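PDB 5CL2: sporulation-control protein spo0M from Bacillus subtilis, which controls the expression of spo0A and is required for cells to pass the morphological stage 0 of sporulation. Local coordinates for residues 51-56 against 153-158; 99-104 against 167-172; 129-134 against 189-194; 135-140 against 237-242. All blocks are in the same frame, centred on the assembly; numbering follows the deposited sequence.

From the N terminus, the chain first builds the two sheets of the first half and supplies 51-56 and then the loop 99-104. It next enters helix 132-143, which contributes to 129-134 and 135-140. The partners 153-158, 167-172, 189-194 and 237-242 follow in the same order, so all four contacts cross one another and none lies within another. Interactions 1 and 4 each close 96 residues, interaction 2 closes 62 and interaction 3 closes 54. Interactions 1 and 2 tie the first half to the five-stranded sheet of the second. Interactions 3 and 4 set helix 132-143 against that sheet and helix 236-248. F169 against F189 joins interactions 2 and 3.

Interaction 1. Residues 51-56 against 153-158; sequences TRYVIV and CEQAPY
Q155 and C153 bury the most surface here, and both grip V54 through the backbone. V54 N donates to C153 O at 2.8 Å, and Q155 N donates to V54 O at 2.9 Å. The pattern is a single bridge of parallel sense, V54 with E154, between strands whose directions differ by 47°. The side chain of Q155, with CG anti to the backbone N (chi1 162°) and an extended chain beyond, runs obliquely across I55, and Q155 OE1 comes to 3.8 Å from I55 CG2. Its CB lies at the edge of the Y53 ring, in the ring plane, 3.8 Å from CE2. C153 packs with its CB rather than its sulfur, 3.4 Å from R52 O and 3.7 Å from Y53 CB. Two waters extend the pairing: one donates to both V54 O and E154 OE1, while the other accepts from V56 N and donates to Q155 OE1. E154 has its stronger partner in R210, a salt bridge beyond the two segments. With V54 O taking both an amide and a water, the strands are joined by a short run of backbone bonds that water prolongs where they diverge, so strand 40-57 of the first half is linked to strand 146-155 of the second by one bridge and the waters beside it.

Interaction 2. Residues 99-104 against 167-172; sequences ITVGKV and QEFEFV
I99 and Q167 keep their CA atoms 7.8 Å apart, too far for backbone pairing, as the loop 99-104, folded at V101-V104 into a type II' turn, passes strand 167-172. The side-chain amide of Q167 spans the distance and takes both polar groups of one residue. Q167 OE1 accepts from I99 N at 2.7 Å, a fairly straight bond with the nitrogen tilted from the carbonyl plane, and Q167 NE2 donates to I99 O at 2.8 Å, in plane and on a lone pair. This double grip fixes which end of the amide is oxygen and holds the group from turning. V104 CG2 packs 3.5 Å from Q167 NE2. I99 CG1 is anti to its carbonyl carbon (chi1 -71°), and the CD1 beyond it reaches F169 CZ at 3.7 Å, the two side chains crossing at about a right angle. V101 CG1 approaches the same ring more loosely. F169 in turn meets the F189 ring edge-to-face. Here a glutamine side chain bonds as a strand backbone would, pairing with both N and O of I99, and joins the loop between strands 84-92 and 106-114 of the first half to the antiparallel sheet that follows.

Interaction 3. Residues 129-134 against 189-194; sequences EAHPWI and FLLDED
Three rings, F189, H131 and W133, carry the contact. I134 CG2 sits over the centre of one face of F189, 3.9 Å from the ring centroid and 11° off its normal, a well-centred CH-pi contact, while I134 CG1 and CD1 lie towards F189 CG and CB. H131 is covered on opposite faces: P132 CD packs on one, offset toward the rim, and L191 CD2 on the other, off-centre at 4.3 Å from the centroid. W133 CD1 lies in plane at the edge of the H131 ring, and H131 CE1 in turn lies over one face of the W133 ring, near its rim. At the W133 edge, E193 O lies in plane, 3.7 Å from CH2. L191 splits its two methyls between these rings: CD1 meets W133 CE3 obliquely at 3.6 Å, CD2 the imidazole. H131 CG, anti to the backbone N (chi1 178°), meets L191 CD2. H131 ND1 accepts from W133 N at 3.1 Å, an N-cap at the start of the helix. On the other segment, D192 OD1 accepts from D194 N in an Asx turn and is salt-bridged to R227. An alanine in place of I134 would probably open a gap over the covered face of F189 and let that ring shift. The first turn of helix 132-143 thus rests on F189 and L191 of strand 185-191, with L196 of strand 195-202 touching W133, I134 and F189, and helix 230-234 packing on W133.

Interaction 4. Residues 135-140 against 237-242; sequences ENVLEA and EELEEV
L239 and A140 lead the apolar part of this helix-helix contact. The segment axes approach to 9.4 Å and cross at -59°, with the CA atoms of A140 and E240 only 5.0 Å apart, a closeness that the small alanine side chain allows. L239 CG is anti to the backbone N (chi1 -172°), and its CD2 methyl reaches the first helix, 3.8 Å from N136 CB and 4.4 Å from V137 CG2. A140 CB points to the second helix and meets L239 CG at 4.3 Å and the aliphatic E240 CG at 3.9 Å. The polar part has no hydrogen bond between the two segments. The E240 chain runs extended beyond CG, bringing its carboxylate beside the backbone of A140, with E240 OE2 3.9 Å from A140 CA; the same oxygen takes a hydrogen bond from N143 ND2. The CB of N136 touches L239, while its polar end is held by L233 O of helix 230-234. E139 OE2 lies 5.8 Å from E240 OE2, and these like charges probably repel one another mildly. An alanine in place of E240 would probably leave N143 ND2 without this acceptor and open a gap beside A140. V137 and L138 also touch F189 of strand 185-191, and L239 and V242 touch F228 of strand 224-229: this is the packing of two obliquely crossed helices, with apolar side chains turned to a shared antiparallel sheet and charged or amide groups bordering the seam.

Interaction 1. Residues 51-56 against 153-158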
# COMPACT_ATOMS: atom_id res chain seq x y z
N THR A 51 8.40 10.16 -8.41
CA THR A 51 7.54 10.84 -9.34
C THR A 51 6.95 12.01 -8.58
O THR A 51 7.46 12.35 -7.50
CB THR A 51 6.46 9.90 -9.94
OG1 THR A 51 5.81 10.56 -11.02
CG2 THR A 51 5.47 9.44 -8.88
N ARG A 52 5.96 12.69 -9.18
CA ARG A 52 5.24 13.77 -8.51
C ARG A 52 3.74 13.53 -8.64
O ARG A 52 3.28 12.87 -9.57
CB ARG A 52 5.58 15.12 -9.13
CG ARG A 52 6.93 15.22 -9.76
CD ARG A 52 7.00 16.43 -10.66
NE ARG A 52 5.99 16.39 -11.71
CZ ARG A 52 6.03 17.10 -12.83
NH1 ARG A 52 7.05 17.94 -13.05
NH2 ARG A 52 5.06 17.00 -13.73
N TYR A 53 2.96 14.06 -7.71
CA TYR A 53 1.53 13.93 -7.83
C TYR A 53 0.85 15.22 -7.44
O TYR A 53 1.43 16.05 -6.74
CB TYR A 53 1.01 12.75 -7.01
CG TYR A 53 1.08 12.88 -5.51
CD1 TYR A 53 2.25 12.60 -4.81
CD2 TYR A 53 -0.04 13.26 -4.78
CE1 TYR A 53 2.29 12.71 -3.42
CE2 TYR A 53 -0.02 13.36 -3.41
CZ TYR A 53 1.13 13.08 -2.73
OH TYR A 53 1.11 13.20 -1.35
N VAL A 54 -0.39 15.38 -7.92
CA VAL A 54 -1.09 16.65 -7.74
C VAL A 54 -1.95 16.59 -6.49
O VAL A 54 -2.61 15.58 -6.21
CB VAL A 54 -1.97 17.01 -8.95
CG1 VAL A 54 -2.59 18.40 -8.76
CG2 VAL A 54 -1.16 17.01 -10.22
N ILE A 55 -1.89 17.67 -5.74
CA ILE A 55 -2.77 17.96 -4.62
C ILE A 55 -3.48 19.28 -4.89
O ILE A 55 -2.83 20.32 -5.06
CB ILE A 55 -2.00 18.06 -3.30
CG1 ILE A 55 -1.37 16.71 -2.92
CG2 ILE A 55 -2.91 18.58 -2.20
CD1 ILE A 55 -0.57 16.81 -1.65
N VAL A 56 -4.80 19.25 -4.95
CA VAL A 56 -5.56 20.47 -5.19
C VAL A 56 -6.17 20.99 -3.89
O VAL A 56 -6.83 20.26 -3.17
CB VAL A 56 -6.64 20.25 -6.25
CG1 VAL A 56 -7.43 21.53 -6.50
CG2 VAL A 56 -5.99 19.75 -7.54
N CYS A 153 -0.83 11.77 -11.96
CA CYS A 153 -0.84 11.16 -10.63
C CYS A 153 -1.55 12.11 -9.66
O CYS A 153 -1.18 13.29 -9.53
CB CYS A 153 0.59 10.83 -10.18
SG CYS A 153 1.30 9.58 -11.25
N GLU A 154 -2.59 11.59 -9.02
CA GLU A 154 -3.47 12.40 -8.20
C GLU A 154 -3.42 11.91 -6.77
O GLU A 154 -3.34 10.70 -6.51
CB GLU A 154 -4.92 12.33 -8.69
CG GLU A 154 -5.18 12.70 -10.14
CD GLU A 154 -5.14 14.19 -10.42
OE1 GLU A 154 -5.59 15.00 -9.58
OE2 GLU A 154 -4.75 14.55 -11.54
N GLN A 155 -3.46 12.85 -5.84
CA GLN A 155 -3.55 12.53 -4.42
C GLN A 155 -4.71 11.55 -4.18
O GLN A 155 -5.83 11.79 -4.68
CB GLN A 155 -3.77 13.83 -3.65
CG GLN A 155 -4.30 13.64 -2.27
CD GLN A 155 -4.72 14.94 -1.65
OE1 GLN A 155 -5.43 15.74 -2.26
NE2 GLN A 155 -4.23 15.19 -0.43
N ALA A 156 -4.47 10.44 -3.48
CA ALA A 156 -5.56 9.48 -3.24
C ALA A 156 -5.55 8.75 -1.88
O ALA A 156 -5.56 7.51 -1.83
CB ALA A 156 -5.59 8.46 -4.38
N PRO A 157 -5.66 9.51 -0.77
CA PRO A 157 -5.73 8.86 0.55
C PRO A 157 -6.92 7.93 0.68
O PRO A 157 -6.82 6.97 1.44
CB PRO A 157 -5.88 10.04 1.52
CG PRO A 157 -6.40 11.17 0.69
CD PRO A 157 -5.78 10.97 -0.67
N TYR A 158 -8.01 8.18 -0.04
CA TYR A 158 -9.21 7.35 0.06
C TYR A 158 -8.98 5.86 -0.19
O TYR A 158 -9.60 5.02 0.47
CB TYR A 158 -10.27 7.88 -0.91
CG TYR A 158 -11.56 7.09 -0.99
CD1 TYR A 158 -12.53 7.15 0.01
CD2 TYR A 158 -11.82 6.29 -2.10
CE1 TYR A 158 -13.71 6.42 -0.10
CE2 TYR A 158 -12.98 5.57 -2.22
CZ TYR A 158 -13.92 5.63 -1.23
OH TYR A 158 -15.05 4.90 -1.42
O HOH W 1 -5.49 15.75 -6.70
O HOH W 2 -6.29 16.89 -4.57

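Interaction 2. Residues 99-104 against 167-172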
# COMPACT_ATOMS: atom_id res chain seq x y z
N ILE A 99 2.70 5.12 -15.32
CA ILE A 99 3.07 5.11 -16.74
C ILE A 99 3.48 6.51 -17.14
O ILE A 99 2.84 7.49 -16.73
CB ILE A 99 1.87 4.61 -17.60
CG1 ILE A 99 1.64 3.12 -17.38
CG2 ILE A 99 2.08 4.92 -19.08
CD1 ILE A 99 0.21 2.68 -17.70
N THR A 100 4.54 6.64 -17.95
CA THR A 100 4.99 7.97 -18.31
C THR A 100 4.24 8.38 -19.56
O THR A 100 4.60 8.00 -20.68
CB THR A 100 6.51 8.01 -18.58
OG1 THR A 100 7.22 7.88 -17.34
CG2 THR A 100 6.90 9.33 -19.21
N VAL A 101 3.22 9.20 -19.34
CA VAL A 101 2.36 9.70 -20.39
C VAL A 101 1.70 10.92 -19.76
O VAL A 101 1.65 11.02 -18.53
CB VAL A 101 1.32 8.66 -20.85
CG1 VAL A 101 0.25 8.46 -19.79
CG2 VAL A 101 0.68 9.10 -22.15
N GLY A 102 1.22 11.83 -20.60
CA GLY A 102 0.68 13.08 -20.10
C GLY A 102 1.72 13.91 -19.35
O GLY A 102 2.81 14.21 -19.87
N LYS A 103 1.38 14.28 -18.13
CA LYS A 103 2.24 15.13 -17.32
C LYS A 103 3.18 14.34 -16.36
O LYS A 103 4.05 14.93 -15.70
CB LYS A 103 1.36 16.11 -16.54
CG LYS A 103 1.40 17.54 -17.09
CD LYS A 103 0.55 18.48 -16.25
CE LYS A 103 1.00 19.94 -16.40
NZ LYS A 103 1.25 20.33 -17.81
N VAL A 104 3.04 13.02 -16.34
CA VAL A 104 3.77 12.20 -15.39
C VAL A 104 5.26 12.01 -15.70
O VAL A 104 5.63 11.57 -16.80
CB VAL A 104 3.13 10.81 -15.27
CG1 VAL A 104 3.93 9.94 -14.31
CG2 VAL A 104 1.67 10.94 -14.84
N GLN A 167 -2.55 6.73 -10.42
CA GLN A 167 -2.54 7.32 -11.75
C GLN A 167 -3.98 7.29 -12.31
O GLN A 167 -4.58 6.24 -12.48
CB GLN A 167 -1.57 6.61 -12.69
CG GLN A 167 -1.48 7.31 -14.04
CD GLN A 167 -0.29 6.90 -14.90
OE1 GLN A 167 0.13 5.74 -14.92
NE2 GLN A 167 0.25 7.86 -15.64
N GLU A 168 -4.51 8.47 -12.59
CA GLU A 168 -5.86 8.63 -13.11
C GLU A 168 -5.81 8.91 -14.61
O GLU A 168 -5.19 9.90 -15.06
CB GLU A 168 -6.58 9.77 -12.38
CG GLU A 168 -8.04 9.97 -12.80
CD GLU A 168 -8.73 11.04 -11.97
OE1 GLU A 168 -8.14 11.46 -10.95
OE2 GLU A 168 -9.85 11.46 -12.32
N PHE A 169 -6.43 8.01 -15.38
CA PHE A 169 -6.59 8.15 -16.83
C PHE A 169 -7.95 8.74 -17.16
O PHE A 169 -8.98 8.21 -16.74
CB PHE A 169 -6.42 6.80 -17.54
CG PHE A 169 -5.04 6.22 -17.39
CD1 PHE A 169 -4.68 5.55 -16.24
CD2 PHE A 169 -4.10 6.36 -18.39
CE1 PHE A 169 -3.41 5.03 -16.08
CE2 PHE A 169 -2.83 5.84 -18.24
CZ PHE A 169 -2.48 5.18 -17.08
N GLU A 170 -7.96 9.85 -17.90
CA GLU A 170 -9.20 10.52 -18.29
C GLU A 170 -9.39 10.45 -19.80
O GLU A 170 -8.53 10.87 -20.58
CB GLU A 170 -9.21 11.97 -17.83
CG GLU A 170 -10.37 12.77 -18.36
CD GLU A 170 -10.09 14.26 -18.28
OE1 GLU A 170 -9.63 14.71 -17.21
OE2 GLU A 170 -10.32 14.97 -19.29
N PHE A 171 -10.53 9.87 -20.19
CA PHE A 171 -10.93 9.67 -21.56
C PHE A 171 -12.08 10.60 -21.91
O PHE A 171 -12.92 10.91 -21.06
CB PHE A 171 -11.39 8.24 -21.81
CG PHE A 171 -10.37 7.20 -21.48
CD1 PHE A 171 -10.22 6.76 -20.18
CD2 PHE A 171 -9.63 6.61 -22.48
CE1 PHE A 171 -9.32 5.78 -19.88
CE2 PHE A 171 -8.72 5.62 -22.18
CZ PHE A 171 -8.57 5.20 -20.88
N VAL A 172 -12.15 10.97 -23.19
CA VAL A 172 -13.22 11.81 -23.71
C VAL A 172 -14.04 10.99 -24.71
O VAL A 172 -13.48 10.22 -25.51
CB VAL A 172 -12.62 13.08 -24.39
CG1 VAL A 172 -13.67 13.84 -25.15
CG2 VAL A 172 -11.99 13.97 -23.36

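Interaction 3. Residues 129-134 against 189-194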
# COMPACT_ATOMS: atom_id res chain seq x y z
N GLU A 129 6.52 2.46 -19.62
CA GLU A 129 5.49 2.10 -20.57
C GLU A 129 4.29 1.41 -19.95
O GLU A 129 4.41 0.79 -18.90
CB GLU A 129 6.06 1.21 -21.66
CG GLU A 129 7.08 1.89 -22.54
CD GLU A 129 7.58 0.95 -23.61
OE1 GLU A 129 8.14 -0.11 -23.25
OE2 GLU A 129 7.41 1.28 -24.80
N ALA A 130 3.14 1.53 -20.60
CA ALA A 130 1.98 0.76 -20.17
C ALA A 130 2.26 -0.73 -20.27
O ALA A 130 2.68 -1.23 -21.31
CB ALA A 130 0.75 1.13 -21.00
N HIS A 131 2.02 -1.42 -19.18
CA HIS A 131 2.07 -2.86 -19.16
C HIS A 131 1.00 -3.36 -20.13
O HIS A 131 -0.07 -2.76 -20.24
CB HIS A 131 1.83 -3.34 -17.72
CG HIS A 131 1.80 -4.82 -17.54
ND1 HIS A 131 0.73 -5.60 -17.94
CD2 HIS A 131 2.67 -5.67 -16.94
CE1 HIS A 131 0.96 -6.86 -17.63
NE2 HIS A 131 2.13 -6.93 -17.02
N PRO A 132 1.30 -4.45 -20.86
CA PRO A 132 0.41 -5.00 -21.89
C PRO A 132 -1.06 -5.17 -21.49
O PRO A 132 -1.91 -4.87 -22.32
CB PRO A 132 1.04 -6.37 -22.17
CG PRO A 132 2.52 -6.12 -21.96
CD PRO A 132 2.61 -5.13 -20.82
N TRP A 133 -1.37 -5.65 -20.28
CA TRP A 133 -2.78 -5.74 -19.86
C TRP A 133 -3.44 -4.36 -19.85
O TRP A 133 -4.59 -4.22 -20.26
CB TRP A 133 -2.92 -6.35 -18.47
CG TRP A 133 -2.30 -7.71 -18.30
CD1 TRP A 133 -1.94 -8.59 -19.28
CD2 TRP A 133 -1.99 -8.35 -17.06
NE1 TRP A 133 -1.41 -9.73 -18.72
CE2 TRP A 133 -1.43 -9.60 -17.36
CE3 TRP A 133 -2.11 -7.97 -15.72
CZ2 TRP A 133 -1.00 -10.49 -16.37
CZ3 TRP A 133 -1.68 -8.84 -14.74
CH2 TRP A 133 -1.13 -10.09 -15.07
N ILE A 134 -2.71 -3.36 -19.35
CA ILE A 134 -3.22 -2.00 -19.30
C ILE A 134 -3.39 -1.48 -20.72
O ILE A 134 -4.38 -0.83 -21.02
CB ILE A 134 -2.32 -1.05 -18.52
CG1 ILE A 134 -2.34 -1.39 -17.03
CG2 ILE A 134 -2.77 0.40 -18.71
CD1 ILE A 134 -1.39 -0.50 -16.19
N PHE A 189 -5.95 2.11 -12.81
CA PHE A 189 -5.44 0.75 -12.84
C PHE A 189 -4.62 0.44 -11.59
O PHE A 189 -3.68 1.16 -11.27
CB PHE A 189 -4.58 0.54 -14.06
CG PHE A 189 -5.27 0.83 -15.33
CD1 PHE A 189 -6.11 -0.10 -15.90
CD2 PHE A 189 -5.12 2.05 -15.94
CE1 PHE A 189 -6.75 0.16 -17.06
CE2 PHE A 189 -5.78 2.32 -17.11
CZ PHE A 189 -6.60 1.36 -17.67
N LEU A 190 -4.98 -0.64 -10.91
CA LEU A 190 -4.16 -1.17 -9.84
C LEU A 190 -3.62 -2.52 -10.28
O LEU A 190 -4.33 -3.53 -10.30
CB LEU A 190 -4.99 -1.31 -8.56
CG LEU A 190 -5.81 -0.07 -8.20
CD1 LEU A 190 -6.77 -0.37 -7.05
CD2 LEU A 190 -4.87 1.06 -7.83
N LEU A 191 -2.34 -2.53 -10.63
CA LEU A 191 -1.71 -3.68 -11.24
C LEU A 191 -1.06 -4.53 -10.17
O LEU A 191 -0.34 -4.02 -9.32
CB LEU A 191 -0.69 -3.23 -12.26
CG LEU A 191 0.06 -4.35 -12.96
CD1 LEU A 191 -0.91 -5.12 -13.82
CD2 LEU A 191 1.17 -3.76 -13.80
N ASP A 192 -1.34 -5.83 -10.21
CA ASP A 192 -0.64 -6.78 -9.36
C ASP A 192 -0.17 -7.95 -10.23
O ASP A 192 -0.30 -7.90 -11.46
CB ASP A 192 -1.51 -7.23 -8.18
CG ASP A 192 -2.86 -7.83 -8.62
OD1 ASP A 192 -2.91 -9.04 -8.90
OD2 ASP A 192 -3.86 -7.07 -8.67
N GLU A 193 0.42 -8.96 -9.59
CA GLU A 193 1.05 -10.07 -10.29
C GLU A 193 0.06 -11.01 -11.00
O GLU A 193 0.37 -11.61 -12.03
CB GLU A 193 1.90 -10.89 -9.30
CG GLU A 193 3.03 -10.12 -8.59
CD GLU A 193 4.28 -9.96 -9.44
OE1 GLU A 193 4.24 -10.37 -10.63
OE2 GLU A 193 5.31 -9.47 -8.92
N ASP A 194 -1.13 -11.18 -10.42
CA ASP A 194 -2.10 -12.15 -10.96
C ASP A 194 -3.19 -11.55 -11.82
O ASP A 194 -4.02 -12.27 -12.36
CB ASP A 194 -2.72 -12.94 -9.82
CG ASP A 194 -1.67 -13.61 -8.97
OD1 ASP A 194 -1.02 -14.54 -9.50
OD2 ASP A 194 -1.50 -13.20 -7.80

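Interaction 4. Residues 135-140 against 237-242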
# COMPACT_ATOMS: atom_id res chain seq x y z
N GLU A 135 -2.43 -1.78 -21.58
CA GLU A 135 -2.52 -1.32 -22.96
C GLU A 135 -3.69 -1.99 -23.69
O GLU A 135 -4.33 -1.39 -24.56
CB GLU A 135 -1.20 -1.60 -23.68
CG GLU A 135 -1.07 -0.95 -25.05
CD GLU A 135 0.38 -0.76 -25.45
OE1 GLU A 135 1.22 -1.65 -25.15
OE2 GLU A 135 0.70 0.28 -26.06
N ASN A 136 -4.01 -3.22 -23.29
CA ASN A 136 -5.20 -3.91 -23.77
C ASN A 136 -6.44 -3.17 -23.33
O ASN A 136 -7.35 -2.93 -24.14
CB ASN A 136 -5.25 -5.36 -23.28
CG ASN A 136 -4.26 -6.28 -23.99
OD1 ASN A 136 -3.56 -5.86 -24.91
ND2 ASN A 136 -4.18 -7.52 -23.53
N VAL A 137 -6.50 -2.79 -22.05
CA VAL A 137 -7.66 -2.06 -21.55
C VAL A 137 -7.81 -0.72 -22.28
O VAL A 137 -8.92 -0.32 -22.64
CB VAL A 137 -7.60 -1.81 -20.04
CG1 VAL A 137 -8.85 -1.08 -19.57
CG2 VAL A 137 -7.47 -3.12 -19.29
N LEU A 138 -6.70 -0.05 -22.53
CA LEU A 138 -6.70 1.28 -23.15
C LEU A 138 -7.21 1.21 -24.58
O LEU A 138 -8.04 2.03 -25.01
CB LEU A 138 -5.30 1.88 -23.12
CG LEU A 138 -4.73 2.17 -21.73
CD1 LEU A 138 -3.25 2.62 -21.82
CD2 LEU A 138 -5.59 3.21 -21.00
N GLU A 139 -6.69 0.23 -25.32
CA GLU A 139 -7.13 0.01 -26.68
C GLU A 139 -8.60 -0.36 -26.71
O GLU A 139 -9.36 0.16 -27.54
CB GLU A 139 -6.29 -1.09 -27.33
CG GLU A 139 -6.81 -1.56 -28.69
CD GLU A 139 -5.96 -2.68 -29.28
OE1 GLU A 139 -4.96 -3.08 -28.65
OE2 GLU A 139 -6.28 -3.15 -30.40
N ALA A 140 -9.01 -1.23 -25.79
CA ALA A 140 -10.41 -1.64 -25.67
C ALA A 140 -11.35 -0.46 -25.44
O ALA A 140 -12.40 -0.38 -26.06
CB ALA A 140 -10.57 -2.66 -24.55
N GLU A 237 -11.15 -9.25 -27.35
CA GLU A 237 -12.60 -9.26 -27.63
C GLU A 237 -13.47 -9.24 -26.38
O GLU A 237 -14.26 -8.30 -26.13
CB GLU A 237 -12.98 -10.49 -28.44
CG GLU A 237 -12.16 -10.69 -29.70
CD GLU A 237 -12.50 -11.99 -30.40
OE1 GLU A 237 -13.15 -12.86 -29.78
OE2 GLU A 237 -12.12 -12.14 -31.59
N GLU A 238 -13.30 -10.29 -25.59
CA GLU A 238 -14.16 -10.51 -24.45
C GLU A 238 -13.96 -9.37 -23.47
O GLU A 238 -14.90 -8.97 -22.78
CB GLU A 238 -13.82 -11.85 -23.80
CG GLU A 238 -14.68 -12.19 -22.62
CD GLU A 238 -16.08 -12.60 -23.01
OE1 GLU A 238 -16.38 -12.66 -24.23
OE2 GLU A 238 -16.88 -12.88 -22.10
N LEU A 239 -12.76 -8.80 -23.51
CA LEU A 239 -12.41 -7.59 -22.77
C LEU A 239 -13.27 -6.39 -23.18
O LEU A 239 -13.89 -5.75 -22.32
CB LEU A 239 -10.93 -7.26 -22.95
CG LEU A 239 -10.35 -6.14 -22.09
CD1 LEU A 239 -10.69 -6.40 -20.63
CD2 LEU A 239 -8.84 -6.01 -22.31
N GLU A 240 -13.31 -6.06 -24.48
CA GLU A 240 -14.14 -4.92 -24.87
C GLU A 240 -15.59 -5.12 -24.53
O GLU A 240 -16.28 -4.14 -24.22
CB GLU A 240 -14.11 -4.62 -26.36
CG GLU A 240 -12.81 -4.65 -27.06
CD GLU A 240 -12.88 -3.74 -28.26
OE1 GLU A 240 -14.02 -3.31 -28.61
OE2 GLU A 240 -11.82 -3.46 -28.86
N GLU A 241 -16.09 -6.36 -24.58
CA GLU A 241 -17.53 -6.48 -24.34
C GLU A 241 -17.81 -6.43 -22.84
O GLU A 241 -18.85 -5.91 -22.42
CB GLU A 241 -18.13 -7.77 -24.93
CG GLU A 241 -17.46 -8.30 -26.19
CD GLU A 241 -18.21 -9.51 -26.77
OE1 GLU A 241 -19.45 -9.59 -26.56
OE2 GLU A 241 -17.56 -10.37 -27.40
N VAL A 242 -16.86 -6.91 -22.03
CA VAL A 242 -17.01 -6.76 -20.59
C VAL A 242 -16.99 -5.28 -20.22
O VAL A 242 -17.80 -4.81 -19.40
CB VAL A 242 -15.91 -7.52 -19.82
CG1 VAL A 242 -15.96 -7.18 -18.33
CG2 VAL A 242 -16.05 -9.02 -20.03